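PDB 3ORY: flap endonuclease 1 from Desulfurococcus amylolyticus, which probably cleaves the single-stranded 5' flaps of branched DNA, as flap endonucleases of the XPG family do during replication and repair. Local coordinates for residues A116-E120 and A131-A135. Numbering follows the deposited sequence.
Sequences AKKYE and ARRYA
Tyr134 lays one face of its ring against Lys118, and the lysine can be followed along it atom by atom. Lys118 CB sits over the ring centre, 3.4 Å from the centroid and 10° off the normal, a CH-pi contact. Lys118 CG continues above the Tyr134 CE1 side. CD stands further off, and the bends at chi2 and chi3 bring Lys118 CE back beside the hydroxyl end, 3.6 Å from Tyr134 OH. NZ then turns away towards Glu121, a long, weak ion pair. At the base of the tyrosine, Tyr134 CB lies 3.6 Å from Tyr119 N. Tyr119 swings its own ring over the second helix, with CG anti to the backbone N (chi1 177°). The edge of that ring meets Ala131 O, 3.3 Å from Tyr119 CD1, while Tyr119 CE1 packs 3.7 Å from Ala135 CB. An alanine in place of Tyr134 takes away the ring under Lys118 CB, and the lysine methylenes would probably be left to turn more freely. No hydrogen bond links 116-120, on the far part of helix 102-125, to 131-135, on the short helix 128-134 that folds back beside it; they meet by van der Waals and CH-pi packing. This helical hairpin, consistent with the helical arch of flap endonucleases, projects well away from the central mixed sheet.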
loop_
_atom_site.group_PDB
_atom_site.type_symbol
_atom_site.label_atom_id
_atom_site.label_comp_id
_atom_site.label_asym_id
_atom_site.label_seq_id
_atom_site.Cartn_x
_atom_site.Cartn_y
_atom_site.Cartn_z
ATOM N N ALA A 116 2.130 -8.705 19.823
ATOM C CA ALA A 116 2.064 -8.784 21.292
ATOM C C ALA A 116 2.404 -10.180 21.802
ATOM O O ALA A 116 3.120 -10.325 22.788
ATOM C CB ALA A 116 0.690 -8.357 21.803
ATOM N N LYS A 117 1.878 -11.196 21.120
ATOM C CA LYS A 117 2.152 -12.596 21.443
ATOM C C LYS A 117 3.644 -12.905 21.257
ATOM O O LYS A 117 4.279 -13.484 22.142
ATOM C CB LYS A 117 1.249 -13.502 20.595
ATOM C CG LYS A 117 1.742 -14.918 20.312
ATOM C CD LYS A 117 0.757 -15.612 19.355
ATOM C CE LYS A 117 1.460 -16.455 18.285
ATOM N NZ LYS A 117 1.892 -17.793 18.788
ATOM N N LYS A 118 4.196 -12.479 20.119
ATOM C CA LYS A 118 5.615 -12.673 19.810
ATOM C C LYS A 118 6.560 -11.901 20.745
ATOM O O LYS A 118 7.630 -12.407 21.103
ATOM C CB LYS A 118 5.904 -12.310 18.352
ATOM C CG LYS A 118 5.145 -13.127 17.292
ATOM C CD LYS A 118 5.430 -14.628 17.361
ATOM C CE LYS A 118 6.781 -14.985 16.765
ATOM N NZ LYS A 118 7.003 -16.462 16.790
ATOM N N TYR A 119 6.172 -10.687 21.141
ATOM C CA TYR A 119 6.965 -9.904 22.094
ATOM C C TYR A 119 7.060 -10.614 23.435
ATOM O O TYR A 119 8.129 -10.651 24.050
ATOM C CB TYR A 119 6.392 -8.495 22.303
ATOM C CG TYR A 119 7.149 -7.678 23.336
ATOM C CD1 TYR A 119 8.367 -7.082 23.018
ATOM C CD2 TYR A 119 6.647 -7.501 24.635
ATOM C CE1 TYR A 119 9.069 -6.331 23.955
ATOM C CE2 TYR A 119 7.354 -6.744 25.590
ATOM C CZ TYR A 119 8.558 -6.161 25.233
ATOM O OH TYR A 119 9.269 -5.416 26.139
ATOM N N GLU A 120 5.929 -11.163 23.877
ATOM C CA GLU A 120 5.843 -11.877 25.138
ATOM C C GLU A 120 6.745 -13.116 25.127
ATOM O O GLU A 120 7.472 -13.374 26.096
ATOM C CB GLU A 120 4.389 -12.254 25.427
ATOM C CG GLU A 120 4.226 -13.222 26.588
ATOM C CD GLU A 120 2.920 -13.042 27.331
ATOM O OE1 GLU A 120 1.894 -12.735 26.678
ATOM O OE2 GLU A 120 2.928 -13.217 28.572
ATOM N N ALA A 131 12.691 -9.164 20.757
ATOM C CA ALA A 131 11.899 -8.251 21.573
ATOM C C ALA A 131 11.768 -6.885 20.906
ATOM O O ALA A 131 10.662 -6.377 20.748
ATOM C CB ALA A 131 12.499 -8.114 22.958
ATOM N N ARG A 132 12.900 -6.315 20.497
ATOM C CA ARG A 132 12.931 -5.011 19.837
ATOM C C ARG A 132 12.120 -4.994 18.535
ATOM O O ARG A 132 11.455 -4.005 18.224
ATOM C CB ARG A 132 14.383 -4.588 19.595
ATOM C CG ARG A 132 14.585 -3.112 19.294
ATOM C CD ARG A 132 15.943 -2.613 19.796
ATOM N NE ARG A 132 17.079 -3.374 19.269
ATOM C CZ ARG A 132 17.781 -4.267 19.964
ATOM N NH1 ARG A 132 17.481 -4.527 21.230
ATOM N NH2 ARG A 132 18.792 -4.905 19.389
ATOM N N ARG A 133 12.160 -6.101 17.798
ATOM C CA ARG A 133 11.430 -6.236 16.540
ATOM C C ARG A 133 9.920 -6.308 16.767
ATOM O O ARG A 133 9.147 -5.605 16.108
ATOM C CB ARG A 133 11.901 -7.480 15.787
ATOM C CG ARG A 133 11.302 -7.645 14.388
ATOM C CD ARG A 133 11.699 -8.978 13.752
ATOM N NE ARG A 133 13.127 -9.261 13.920
ATOM C CZ ARG A 133 13.716 -10.416 13.612
ATOM N NH1 ARG A 133 15.020 -10.568 13.812
ATOM N NH2 ARG A 133 13.007 -11.422 13.109
ATOM N N TYR A 134 9.502 -7.155 17.703
ATOM C CA TYR A 134 8.078 -7.358 17.956
ATOM C C TYR A 134 7.446 -6.244 18.797
ATOM O O TYR A 134 6.225 -6.136 18.872
ATOM C CB TYR A 134 7.835 -8.738 18.568
ATOM C CG TYR A 134 8.213 -9.873 17.637
ATOM C CD1 TYR A 134 7.700 -9.932 16.341
ATOM C CD2 TYR A 134 9.080 -10.891 18.056
ATOM C CE1 TYR A 134 8.042 -10.969 15.479
ATOM C CE2 TYR A 134 9.424 -11.937 17.200
ATOM C CZ TYR A 134 8.899 -11.965 15.915
ATOM O OH TYR A 134 9.227 -12.989 15.058
ATOM N N ALA A 135 8.289 -5.417 19.408
ATOM C CA ALA A 135 7.837 -4.300 20.228
ATOM C C ALA A 135 7.382 -3.098 19.406
ATOM O O ALA A 135 6.677 -2.229 19.925
ATOM C CB ALA A 135 8.936 -3.880 21.181
#